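PDB 4O5J: uncharacterized protein from Helicobacter pylori, which is the outer-membrane adhesin SabA, which binds sialic acid and probably attaches the bacterium to sialylated host sugars through its extracellular domain. Local coordinates for residues 76-81 with 173-178; 83-88 with 348-353; 250-255 with 302-307; 261-266 with 288-293. All coordinates share one frame; numbering follows the deposited sequence.

Contact 1 of 4, residues 76-81 with 173-178; sequences NSTTQS and LCALSG
T78 holds its methyl CG2 anti to the carbonyl carbon while OG1 sits between that carbon and the backbone N (chi1 57°), and this turns the methyl toward A175. CG2 comes to 3.5 Å from A175 N and also lies beside the methyl of that residue. N76 has CG anti to its own carbonyl carbon (chi1 -65°); its CB points off, but the amide end swings back, and OD1 meets S177 CB at 3.4 Å. Next to this, the CB of A175 presses against the carbonyl of N76, 3.2 Å from the O, a tight fit. No direct hydrogen bond joins the two segments; two waters do the bridging. One donates to N76 O and pairs with S177 OG, 2.9 Å from each. The other accepts the N-H of L176 and lies 2.8 Å from S77 O, to which it can donate. Two irregular connections meet here: the link from helix 57-76 to helix 82-101, and a type I turn, A175 to G178, bracketed by the C174-C179 disulfide. In the first, S77 OG accepts from T79 N at 2.9 Å. It also accepts from Q80 N, with Q80 N to S77 OG at 2.8 Å, forming an ST turn and an ST motif directly after the helix end. S81 is the N-cap of the next helix, its OG bonded to F84 N. L176 rests on I83 of that helix and on V193.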
loop_
_atom_site.group_PDB
_atom_site.type_symbol
_atom_site.label_atom_id
_atom_site.label_comp_id
_atom_site.label_asym_id
_atom_site.label_seq_id
_atom_site.Cartn_x
_atom_site.Cartn_y
_atom_site.Cartn_z
ATOM N N ASN A 76 -5.787 15.908 -0.881
ATOM C CA ASN A 76 -5.706 16.975 -1.872
ATOM C C ASN A 76 -4.412 17.086 -2.641
ATOM O O ASN A 76 -4.403 17.655 -3.697
ATOM C CB ASN A 76 -5.985 18.313 -1.196
ATOM C CG ASN A 76 -7.375 18.388 -0.695
ATOM O OD1 ASN A 76 -8.299 17.906 -1.333
ATOM N ND2 ASN A 76 -7.539 18.944 0.473
ATOM N N SER A 77 -3.320 16.542 -2.126
ATOM C CA SER A 77 -2.020 16.764 -2.736
ATOM C C SER A 77 -1.589 15.641 -3.674
ATOM O O SER A 77 -2.076 14.535 -3.582
ATOM C CB SER A 77 -0.955 16.940 -1.654
ATOM O OG SER A 77 0.308 17.264 -2.230
ATOM N N THR A 78 -0.686 15.955 -4.601
ATOM C CA THR A 78 -0.092 14.928 -5.421
ATOM C C THR A 78 1.384 14.946 -5.177
ATOM O O THR A 78 2.134 14.347 -5.936
ATOM C CB THR A 78 -0.343 15.139 -6.924
ATOM O OG1 THR A 78 0.155 16.423 -7.277
ATOM C CG2 THR A 78 -1.840 15.088 -7.263
ATOM N N THR A 79 1.825 15.668 -4.155
ATOM C CA THR A 79 3.251 15.679 -3.825
ATOM C C THR A 79 3.451 15.388 -2.369
ATOM O O THR A 79 4.518 15.040 -1.989
ATOM C CB THR A 79 3.921 17.007 -4.118
ATOM O OG1 THR A 79 3.180 18.061 -3.477
ATOM C CG2 THR A 79 4.056 17.194 -5.629
ATOM N N GLN A 80 2.421 15.529 -1.550
ATOM C CA GLN A 80 2.550 15.308 -0.120
ATOM C C GLN A 80 1.501 14.356 0.406
ATOM O O GLN A 80 1.108 14.399 1.547
ATOM C CB GLN A 80 2.530 16.638 0.617
ATOM C CG GLN A 80 3.855 17.314 0.430
ATOM C CD GLN A 80 3.690 18.772 0.564
ATOM O OE1 GLN A 80 3.042 19.252 1.495
ATOM N NE2 GLN A 80 4.251 19.507 -0.383
ATOM N N SER A 81 1.060 13.473 -0.457
ATOM C CA SER A 81 0.069 12.486 -0.101
ATOM C C SER A 81 0.681 11.130 -0.101
ATOM O O SER A 81 1.055 10.615 -1.162
ATOM C CB SER A 81 -1.075 12.495 -1.125
ATOM O OG SER A 81 -1.873 11.338 -1.013
ATOM N N LEU A 173 -2.310 11.358 -13.284
ATOM C CA LEU A 173 -3.147 10.980 -12.136
ATOM C C LEU A 173 -3.544 12.156 -11.247
ATOM O O LEU A 173 -2.683 12.915 -10.847
ATOM C CB LEU A 173 -2.472 9.923 -11.284
ATOM C CG LEU A 173 -2.239 8.585 -11.967
ATOM C CD1 LEU A 173 -1.375 7.757 -11.059
ATOM C CD2 LEU A 173 -3.546 7.877 -12.232
ATOM N N CYS A 174 -4.832 12.279 -10.904
ATOM C CA CYS A 174 -5.346 13.373 -10.034
ATOM C C CYS A 174 -5.177 13.025 -8.582
ATOM O O CYS A 174 -5.154 11.837 -8.252
ATOM C CB CYS A 174 -6.864 13.594 -10.279
ATOM S SG CYS A 174 -7.103 13.834 -12.019
ATOM N N ALA A 175 -5.125 14.053 -7.712
ATOM C CA ALA A 175 -5.201 13.845 -6.284
ATOM C C ALA A 175 -6.456 13.025 -5.936
ATOM O O ALA A 175 -7.346 12.892 -6.756
ATOM C CB ALA A 175 -5.195 15.181 -5.536
ATOM N N LEU A 176 -6.532 12.500 -4.716
ATOM C CA LEU A 176 -7.649 11.674 -4.322
ATOM C C LEU A 176 -8.946 12.488 -4.360
ATOM O O LEU A 176 -10.015 11.917 -4.441
ATOM C CB LEU A 176 -7.443 11.106 -2.932
ATOM C CG LEU A 176 -6.807 9.684 -2.855
ATOM C CD1 LEU A 176 -5.567 9.563 -3.709
ATOM C CD2 LEU A 176 -6.507 9.258 -1.406
ATOM N N SER A 177 -8.855 13.812 -4.289
ATOM C CA SER A 177 -10.031 14.686 -4.338
ATOM C C SER A 177 -10.695 14.738 -5.699
ATOM O O SER A 177 -11.806 15.219 -5.836
ATOM C CB SER A 177 -9.670 16.092 -3.908
ATOM O OG SER A 177 -8.757 16.662 -4.810
ATOM N N GLY A 178 -10.017 14.249 -6.729
ATOM C CA GLY A 178 -10.629 14.194 -8.034
ATOM C C GLY A 178 -9.990 15.160 -9.021
ATOM O O GLY A 178 -9.240 16.042 -8.627
HETATM O O HOH W 1 -6.866 18.868 -4.645
HETATM O O HOH W 2 -4.159 12.767 -3.047
#

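Contact 2 of 4, residues 83-88 with 348-353; sequences IFNAVQ and QTIKNN
The N85 amide is the flat group of this contact. T349 sets its methyl CG2 over one face, 3.7 Å from N85 CG, while I350 brings CG1 up to the nitrogen end, 3.5 Å from ND2. N85 gets there with CG anti to its backbone N (chi1 171°), which sends the amide across the gap between the helices. ND2 donates to the carbonyl O of E346, one turn before I350, and to a water 2.8 Å away. N353 ND2 donates weakly to the same water, so that water receives an N-H from each helix. OD1 is held less firmly: a second water, which bonds to T349 OG1 at 3.1 Å, reaches it only weakly, and T349 OG1 is also bonded to Q345 O. This is an antiparallel helix pair, 82-101 against the long helix 343-396; the axes of segments 83-88 and 348-353 approach to 9.4 Å, at 155°. Beside the polar patch the contact turns apolar. I350 extends CD1 to A86, 4.1 Å from its CA and 4.3 Å from its CB. I350 also rests on I304 and F305 of helix 281-309, and A86 touches L253 of helix 241-268, which places both in a four-helix core.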
loop_
_atom_site.group_PDB
_atom_site.type_symbol
_atom_site.label_atom_id
_atom_site.label_comp_id
_atom_site.label_asym_id
_atom_site.label_seq_id
_atom_site.Cartn_x
_atom_site.Cartn_y
_atom_site.Cartn_z
ATOM N N ILE A 83 -0.796 8.189 0.389
ATOM C CA ILE A 83 -1.576 7.249 -0.434
ATOM C C ILE A 83 -1.392 7.522 -1.931
ATOM O O ILE A 83 -1.356 6.587 -2.739
ATOM C CB ILE A 83 -3.063 7.259 -0.047
ATOM C CG1 ILE A 83 -3.235 6.774 1.394
ATOM C CG2 ILE A 83 -3.905 6.383 -0.997
ATOM C CD1 ILE A 83 -2.498 5.423 1.640
ATOM N N PHE A 84 -1.230 8.774 -2.326
ATOM C CA PHE A 84 -1.067 9.061 -3.740
ATOM C C PHE A 84 0.271 8.501 -4.178
ATOM O O PHE A 84 0.408 7.889 -5.257
ATOM C CB PHE A 84 -1.093 10.572 -4.014
ATOM C CG PHE A 84 -0.903 10.915 -5.463
ATOM C CD1 PHE A 84 -2.004 10.976 -6.343
ATOM C CD2 PHE A 84 0.375 11.165 -5.968
ATOM C CE1 PHE A 84 -1.813 11.276 -7.704
ATOM C CE2 PHE A 84 0.579 11.473 -7.305
ATOM C CZ PHE A 84 -0.528 11.539 -8.183
ATOM N N ASN A 85 1.288 8.721 -3.348
ATOM C CA ASN A 85 2.610 8.203 -3.624
ATOM C C ASN A 85 2.566 6.639 -3.695
ATOM O O ASN A 85 3.210 6.021 -4.549
ATOM C CB ASN A 85 3.627 8.663 -2.603
ATOM C CG ASN A 85 4.950 7.914 -2.812
ATOM O OD1 ASN A 85 5.733 8.214 -3.729
ATOM N ND2 ASN A 85 5.166 6.850 -2.015
ATOM N N ALA A 86 1.806 6.020 -2.791
ATOM C CA ALA A 86 1.656 4.565 -2.812
ATOM C C ALA A 86 1.032 4.146 -4.163
ATOM O O ALA A 86 1.476 3.185 -4.801
ATOM C CB ALA A 86 0.791 4.112 -1.650
ATOM N N VAL A 87 -0.021 4.857 -4.598
ATOM C CA VAL A 87 -0.624 4.567 -5.878
ATOM C C VAL A 87 0.397 4.643 -7.021
ATOM O O VAL A 87 0.431 3.761 -7.884
ATOM C CB VAL A 87 -1.799 5.538 -6.182
ATOM C CG1 VAL A 87 -2.299 5.351 -7.599
ATOM C CG2 VAL A 87 -2.927 5.332 -5.177
ATOM N N GLN A 88 1.222 5.680 -7.040
ATOM C CA GLN A 88 2.262 5.810 -8.040
ATOM C C GLN A 88 3.163 4.573 -8.063
ATOM O O GLN A 88 3.462 4.013 -9.152
ATOM C CB GLN A 88 3.116 7.052 -7.815
ATOM C CG GLN A 88 2.488 8.356 -8.310
ATOM C CD GLN A 88 2.325 8.409 -9.854
ATOM O OE1 GLN A 88 2.667 7.467 -10.618
ATOM N NE2 GLN A 88 1.821 9.532 -10.321
ATOM N N GLN A 348 10.611 3.722 -1.245
ATOM C CA GLN A 348 11.288 4.214 -0.032
ATOM C C GLN A 348 10.459 5.320 0.597
ATOM O O GLN A 348 10.378 5.446 1.809
ATOM C CB GLN A 348 12.667 4.733 -0.352
ATOM C CG GLN A 348 13.633 3.612 -0.780
ATOM C CD GLN A 348 13.677 2.424 0.201
ATOM O OE1 GLN A 348 13.934 2.603 1.404
ATOM N NE2 GLN A 348 13.442 1.206 -0.318
ATOM N N THR A 349 9.825 6.130 -0.240
ATOM C CA THR A 349 8.941 7.180 0.291
ATOM C C THR A 349 7.785 6.595 1.119
ATOM O O THR A 349 7.392 7.195 2.137
ATOM C CB THR A 349 8.420 8.068 -0.831
ATOM O OG1 THR A 349 9.541 8.721 -1.452
ATOM C CG2 THR A 349 7.408 9.094 -0.352
ATOM N N ILE A 350 7.215 5.468 0.688
ATOM C CA ILE A 350 6.191 4.804 1.480
ATOM C C ILE A 350 6.783 4.449 2.846
ATOM O O ILE A 350 6.167 4.686 3.873
ATOM C CB ILE A 350 5.727 3.498 0.860
ATOM C CG1 ILE A 350 5.247 3.721 -0.560
ATOM C CG2 ILE A 350 4.587 2.953 1.690
ATOM C CD1 ILE A 350 4.755 2.427 -1.200
ATOM N N LYS A 351 7.964 3.862 2.836
ATOM C CA LYS A 351 8.629 3.479 4.108
ATOM C C LYS A 351 8.862 4.704 5.008
ATOM O O LYS A 351 8.570 4.668 6.209
ATOM C CB LYS A 351 9.967 2.802 3.814
ATOM C CG LYS A 351 10.796 2.463 5.063
ATOM C CD LYS A 351 12.171 1.917 4.685
ATOM C CE LYS A 351 13.013 1.745 5.945
ATOM N NZ LYS A 351 14.334 1.331 5.483
ATOM N N ASN A 352 9.369 5.797 4.437
ATOM C CA ASN A 352 9.545 7.028 5.228
ATOM C C ASN A 352 8.255 7.618 5.726
ATOM O O ASN A 352 8.203 8.069 6.875
ATOM C CB ASN A 352 10.272 8.072 4.425
ATOM C CG ASN A 352 11.642 7.608 4.051
ATOM O OD1 ASN A 352 12.130 6.630 4.608
ATOM N ND2 ASN A 352 12.277 8.283 3.100
ATOM N N ASN A 353 7.211 7.643 4.876
ATOM C CA ASN A 353 5.919 8.177 5.298
ATOM C C ASN A 353 5.381 7.381 6.480
ATOM O O ASN A 353 4.908 7.946 7.462
ATOM C CB ASN A 353 4.906 8.055 4.172
ATOM C CG ASN A 353 5.172 9.014 3.054
ATOM O OD1 ASN A 353 5.942 9.972 3.203
ATOM N ND2 ASN A 353 4.555 8.777 1.922
HETATM O O HOH W 3 3.841 6.770 0.456
HETATM O O HOH W 4 8.856 9.271 -4.415
#

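Contact 3 of 4, residues 250-255 with 302-307; sequences IPILQQ and QDIFNL
D303 opens the contact on its helix, its CB 4.3 Å from I252 CD1. The pair belongs to an antiparallel helical hairpin, helix 241-268 against helix 281-309. The axes of segments 250-255 and 302-307 approach to 10.0 Å and run at 163° to each other. I304, the next residue, carries most of the inner side. Its CG1 is anti to the carbonyl carbon (chi1 -74°), and the chain beyond slides past I252 in the opposite direction, bringing CD1 to 4.1 Å from I252 CG2. The same CD1 meets L253, whose side chain crosses it at about a right angle. L253 also packs on V87 and V90 of helix 82-101, so this side of the hairpin is buried. A turn later comes L307, on the more open side; it reaches toward I252 tip to tip, with its CD1 3.6 Å from I252 CD1. L307 O takes a hydrogen bond from N245 ND2, a further tie between the same two helices. No hydrogen bond crosses between the two segments themselves. P251 offers no N-H to the preceding turn and kinks its helix just before I252. The tightest methyl pair is L253 CD1 on I304 CD1, at 3.5 Å.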
loop_
_atom_site.group_PDB
_atom_site.type_symbol
_atom_site.label_atom_id
_atom_site.label_comp_id
_atom_site.label_asym_id
_atom_site.label_seq_id
_atom_site.Cartn_x
_atom_site.Cartn_y
_atom_site.Cartn_z
ATOM N N ILE A 250 -3.091 -4.156 -4.991
ATOM C CA ILE A 250 -4.176 -3.318 -5.629
ATOM C C ILE A 250 -5.440 -3.200 -4.752
ATOM O O ILE A 250 -5.839 -2.088 -4.374
ATOM C CB ILE A 250 -4.468 -3.783 -7.049
ATOM C CG1 ILE A 250 -3.177 -3.679 -7.861
ATOM C CG2 ILE A 250 -5.616 -2.954 -7.703
ATOM C CD1 ILE A 250 -3.128 -4.583 -9.049
ATOM N N PRO A 251 -6.058 -4.331 -4.359
ATOM C CA PRO A 251 -7.242 -4.233 -3.507
ATOM C C PRO A 251 -6.930 -3.549 -2.192
ATOM O O PRO A 251 -7.770 -2.811 -1.685
ATOM C CB PRO A 251 -7.635 -5.694 -3.233
ATOM C CG PRO A 251 -6.981 -6.476 -4.302
ATOM C CD PRO A 251 -5.719 -5.733 -4.654
ATOM N N ILE A 252 -5.728 -3.765 -1.658
ATOM C CA ILE A 252 -5.342 -3.092 -0.411
ATOM C C ILE A 252 -5.331 -1.581 -0.623
ATOM O O ILE A 252 -5.853 -0.812 0.198
ATOM C CB ILE A 252 -3.954 -3.545 0.098
ATOM C CG1 ILE A 252 -4.021 -4.984 0.576
ATOM C CG2 ILE A 252 -3.465 -2.656 1.217
ATOM C CD1 ILE A 252 -2.617 -5.586 0.921
ATOM N N LEU A 253 -4.724 -1.147 -1.725
ATOM C CA LEU A 253 -4.649 0.267 -2.038
ATOM C C LEU A 253 -6.092 0.840 -2.318
ATOM O O LEU A 253 -6.438 1.916 -1.843
ATOM C CB LEU A 253 -3.736 0.456 -3.213
ATOM C CG LEU A 253 -3.096 1.790 -3.347
ATOM C CD1 LEU A 253 -2.661 2.370 -2.042
ATOM C CD2 LEU A 253 -1.899 1.572 -4.220
ATOM N N GLN A 254 -6.939 0.082 -3.031
ATOM C CA GLN A 254 -8.336 0.499 -3.261
ATOM C C GLN A 254 -9.020 0.714 -1.951
ATOM O O GLN A 254 -9.742 1.709 -1.761
ATOM C CB GLN A 254 -9.147 -0.479 -4.090
ATOM C CG GLN A 254 -8.649 -0.582 -5.516
ATOM C CD GLN A 254 -9.213 -1.785 -6.294
ATOM O OE1 GLN A 254 -9.153 -2.935 -5.806
ATOM N NE2 GLN A 254 -9.765 -1.537 -7.509
ATOM N N GLN A 255 -8.735 -0.182 -1.007
ATOM C CA GLN A 255 -9.329 -0.082 0.306
ATOM C C GLN A 255 -8.818 1.193 1.005
ATOM O O GLN A 255 -9.590 1.972 1.584
ATOM C CB GLN A 255 -9.020 -1.349 1.074
ATOM C CG GLN A 255 -9.806 -1.473 2.316
ATOM C CD GLN A 255 -11.248 -1.428 2.018
ATOM O OE1 GLN A 255 -11.639 -1.983 0.990
ATOM N NE2 GLN A 255 -12.076 -0.748 2.888
ATOM N N GLN A 302 1.708 0.672 5.077
ATOM C CA GLN A 302 2.740 -0.227 5.560
ATOM C C GLN A 302 2.585 -1.601 4.910
ATOM O O GLN A 302 3.588 -2.198 4.524
ATOM C CB GLN A 302 2.699 -0.295 7.061
ATOM C CG GLN A 302 3.606 -1.351 7.608
ATOM C CD GLN A 302 3.758 -1.139 9.041
ATOM O OE1 GLN A 302 4.687 -0.480 9.471
ATOM N NE2 GLN A 302 2.847 -1.674 9.801
ATOM N N ASP A 303 1.344 -2.102 4.766
ATOM C CA ASP A 303 1.127 -3.392 4.116
ATOM C C ASP A 303 1.735 -3.375 2.730
ATOM O O ASP A 303 2.390 -4.337 2.302
ATOM C CB ASP A 303 -0.361 -3.706 4.006
ATOM C CG ASP A 303 -1.032 -3.974 5.368
ATOM O OD1 ASP A 303 -0.308 -4.411 6.289
ATOM O OD2 ASP A 303 -2.295 -3.788 5.524
ATOM N N ILE A 304 1.543 -2.271 2.003
ATOM C CA ILE A 304 2.094 -2.205 0.635
ATOM C C ILE A 304 3.633 -2.206 0.648
ATOM O O ILE A 304 4.254 -2.867 -0.154
ATOM C CB ILE A 304 1.526 -0.982 -0.126
ATOM C CG1 ILE A 304 0.063 -1.264 -0.508
ATOM C CG2 ILE A 304 2.366 -0.683 -1.370
ATOM C CD1 ILE A 304 -0.723 -0.039 -0.334
ATOM N N PHE A 305 4.233 -1.442 1.554
ATOM C CA PHE A 305 5.673 -1.452 1.677
ATOM C C PHE A 305 6.169 -2.889 1.941
ATOM O O PHE A 305 7.096 -3.378 1.263
ATOM C CB PHE A 305 6.194 -0.481 2.733
ATOM C CG PHE A 305 7.688 -0.670 2.964
ATOM C CD1 PHE A 305 8.613 -0.253 2.007
ATOM C CD2 PHE A 305 8.155 -1.358 4.054
ATOM C CE1 PHE A 305 9.978 -0.454 2.172
ATOM C CE2 PHE A 305 9.542 -1.554 4.243
ATOM C CZ PHE A 305 10.458 -1.116 3.299
ATOM N N ASN A 306 5.532 -3.577 2.881
ATOM C CA ASN A 306 5.901 -4.959 3.208
ATOM C C ASN A 306 5.788 -5.865 2.018
ATOM O O ASN A 306 6.618 -6.785 1.848
ATOM C CB ASN A 306 5.077 -5.483 4.400
ATOM C CG ASN A 306 5.505 -4.834 5.724
ATOM O OD1 ASN A 306 6.569 -4.200 5.793
ATOM N ND2 ASN A 306 4.690 -5.008 6.800
ATOM N N LEU A 307 4.767 -5.643 1.164
ATOM C CA LEU A 307 4.602 -6.484 -0.020
ATOM C C LEU A 307 5.753 -6.242 -1.008
ATOM O O LEU A 307 6.192 -7.168 -1.675
ATOM C CB LEU A 307 3.236 -6.228 -0.711
ATOM C CG LEU A 307 2.044 -6.909 0.038
ATOM C CD1 LEU A 307 0.686 -6.313 -0.375
ATOM C CD2 LEU A 307 2.120 -8.405 -0.187
#

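Contact 4 of 4, residues 261-266 with 288-293; sequences QSNHTL and YTFAQN
N263 joins F290 and N293 by two amide hydrogen bonds, both weak, across an antiparallel helical hairpin made by helices 241-268 and 281-309. Its OD1 accepts from N293 ND2 at 3.3 Å with an N-H...O angle of 155°, and its ND2 donates to the backbone carbonyl O of F290 at 3.4 Å. One amide thus touches the facing helix with both ends, though loosely, at a side chain and at the backbone. N263 is buried, so these two weak bonds give its amide polar partners on the facing helix.

The aromatic part comes next. The N263 amide meets the edge of the F290 ring, with OD1 3.3 Å from CD1 and near the ring plane, and the two planes are 66° apart. F290 itself leans on L67 and T71 of helix 57-76, so its ring fills the seam between the hairpin and that helix. Close by, H264, turned away from segment 288-293, stacks on Y75 of helix 57-76.

The apolar contact belongs to L266. Its CG is anti to the backbone N (chi1 -176°), which carries the CD2 methyl over the start of the opposite segment. There CD2 lies 3.9 Å from F290 CB and 4.0 Å from T289 CG2. T289 OG1 is turned to its own helix, bonded to K285 O. The nearest approach of L266 is to the backbone: its CD2 sits 3.6 Å from F290 N.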
loop_
_atom_site.group_PDB
_atom_site.type_symbol
_atom_site.label_atom_id
_atom_site.label_comp_id
_atom_site.label_asym_id
_atom_site.label_seq_id
_atom_site.Cartn_x
_atom_site.Cartn_y
_atom_site.Cartn_z
ATOM N N GLN A 261 -10.925 8.780 1.491
ATOM C CA GLN A 261 -12.063 9.643 1.098
ATOM C C GLN A 261 -13.090 9.709 2.212
ATOM O O GLN A 261 -13.533 10.805 2.540
ATOM C CB GLN A 261 -12.637 9.164 -0.199
ATOM C CG GLN A 261 -11.534 9.207 -1.276
ATOM C CD GLN A 261 -11.936 8.474 -2.554
ATOM O OE1 GLN A 261 -12.778 7.573 -2.521
ATOM N NE2 GLN A 261 -11.329 8.850 -3.689
ATOM N N SER A 262 -13.412 8.577 2.877
ATOM C CA SER A 262 -14.362 8.616 4.036
ATOM C C SER A 262 -13.805 9.529 5.077
ATOM O O SER A 262 -14.525 10.286 5.689
ATOM C CB SER A 262 -14.579 7.279 4.704
ATOM O OG SER A 262 -15.027 6.377 3.733
ATOM N N ASN A 263 -12.512 9.492 5.263
ATOM C CA ASN A 263 -11.946 10.249 6.377
ATOM C C ASN A 263 -11.900 11.748 6.124
ATOM O O ASN A 263 -12.020 12.557 7.063
ATOM C CB ASN A 263 -10.551 9.746 6.701
ATOM C CG ASN A 263 -10.391 9.397 8.154
ATOM O OD1 ASN A 263 -11.364 9.193 8.868
ATOM N ND2 ASN A 263 -9.144 9.266 8.590
ATOM N N HIS A 264 -11.722 12.124 4.865
ATOM C CA HIS A 264 -11.792 13.523 4.507
ATOM C C HIS A 264 -13.194 14.063 4.806
ATOM O O HIS A 264 -13.370 15.202 5.270
ATOM C CB HIS A 264 -11.459 13.713 3.027
ATOM C CG HIS A 264 -11.600 15.143 2.595
ATOM N ND1 HIS A 264 -12.649 15.583 1.803
ATOM C CD2 HIS A 264 -10.833 16.274 2.923
ATOM C CE1 HIS A 264 -12.526 16.914 1.602
ATOM N NE2 HIS A 264 -11.412 17.348 2.294
ATOM N N THR A 265 -14.203 13.238 4.553
ATOM C CA THR A 265 -15.586 13.569 4.892
ATOM C C THR A 265 -15.751 13.747 6.387
ATOM O O THR A 265 -16.336 14.736 6.838
ATOM C CB THR A 265 -16.589 12.508 4.348
ATOM O OG1 THR A 265 -16.459 12.468 2.929
ATOM C CG2 THR A 265 -18.052 12.880 4.684
ATOM N N LEU A 266 -15.243 12.791 7.155
ATOM C CA LEU A 266 -15.359 12.823 8.599
ATOM C C LEU A 266 -14.635 14.051 9.145
ATOM O O LEU A 266 -15.159 14.746 10.032
ATOM C CB LEU A 266 -14.771 11.537 9.196
ATOM C CG LEU A 266 -14.915 11.421 10.693
ATOM C CD1 LEU A 266 -16.421 11.632 11.077
ATOM C CD2 LEU A 266 -14.404 10.061 11.102
ATOM N N TYR A 288 -12.356 9.956 17.678
ATOM C CA TYR A 288 -11.781 8.637 17.892
ATOM C C TYR A 288 -11.811 7.793 16.608
ATOM O O TYR A 288 -10.804 7.221 16.174
ATOM C CB TYR A 288 -12.490 7.955 19.030
ATOM C CG TYR A 288 -11.838 6.677 19.492
ATOM C CD1 TYR A 288 -10.478 6.461 19.321
ATOM C CD2 TYR A 288 -12.572 5.709 20.161
ATOM C CE1 TYR A 288 -9.875 5.275 19.741
ATOM C CE2 TYR A 288 -11.991 4.543 20.589
ATOM C CZ TYR A 288 -10.641 4.329 20.377
ATOM O OH TYR A 288 -10.083 3.177 20.840
ATOM N N THR A 289 -12.966 7.752 15.974
ATOM C CA THR A 289 -13.121 7.091 14.706
ATOM C C THR A 289 -12.185 7.684 13.687
ATOM O O THR A 289 -11.541 6.960 12.938
ATOM C CB THR A 289 -14.550 7.283 14.202
ATOM O OG1 THR A 289 -15.422 6.765 15.188
ATOM C CG2 THR A 289 -14.784 6.537 12.908
ATOM N N PHE A 290 -12.116 9.002 13.656
ATOM C CA PHE A 290 -11.222 9.705 12.744
ATOM C C PHE A 290 -9.780 9.189 12.912
ATOM O O PHE A 290 -9.113 8.778 11.949
ATOM C CB PHE A 290 -11.287 11.197 13.064
ATOM C CG PHE A 290 -10.563 12.072 12.083
ATOM C CD1 PHE A 290 -10.451 11.707 10.751
ATOM C CD2 PHE A 290 -9.999 13.283 12.495
ATOM C CE1 PHE A 290 -9.780 12.524 9.837
ATOM C CE2 PHE A 290 -9.334 14.103 11.578
ATOM C CZ PHE A 290 -9.238 13.741 10.262
ATOM N N ALA A 291 -9.318 9.162 14.148
ATOM C CA ALA A 291 -7.930 8.739 14.471
ATOM C C ALA A 291 -7.698 7.255 14.154
ATOM O O ALA A 291 -6.704 6.924 13.495
ATOM C CB ALA A 291 -7.609 9.077 15.936
ATOM N N GLN A 292 -8.610 6.368 14.540
ATOM C CA GLN A 292 -8.476 4.961 14.134
ATOM C C GLN A 292 -8.362 4.827 12.657
ATOM O O GLN A 292 -7.454 4.125 12.151
ATOM C CB GLN A 292 -9.660 4.155 14.599
ATOM C CG GLN A 292 -9.681 3.997 16.091
ATOM C CD GLN A 292 -10.975 3.366 16.571
ATOM O OE1 GLN A 292 -11.118 2.152 16.600
ATOM N NE2 GLN A 292 -11.911 4.186 16.954
ATOM N N ASN A 293 -9.245 5.513 11.925
ATOM C CA ASN A 293 -9.256 5.371 10.441
ATOM C C ASN A 293 -7.946 5.822 9.846
ATOM O O ASN A 293 -7.426 5.174 8.928
ATOM C CB ASN A 293 -10.401 6.171 9.766
ATOM C CG ASN A 293 -11.750 5.567 10.027
ATOM O OD1 ASN A 293 -11.872 4.388 10.329
ATOM N ND2 ASN A 293 -12.766 6.369 9.911
#

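How the contacts relate
Contacts 3 and 4 are two levels of one hairpin, helix 241-268 with helix 281-309, their centres about 18 Å apart. Along the chain contact 4 is nested in contact 3, and contact 3 in the far longer loop closed by contact 2. Contact 1 alternates its segments with those of contact 2 and closes before contacts 3 and 4 open. Contacts 2 and 3 touch, centres about 10 Å apart, so helices 82-101, 241-268, 281-309 and 343-396 pack as one bundle. Contact 1 sits at the start of helix 82-101, about 12 Å from contact 2; a weak bond from Q261 NE2 to L176 O links it to contact 4. This helix-on-helix build is consistent with the tetratricopeptide-repeat likeness of the adhesion domain.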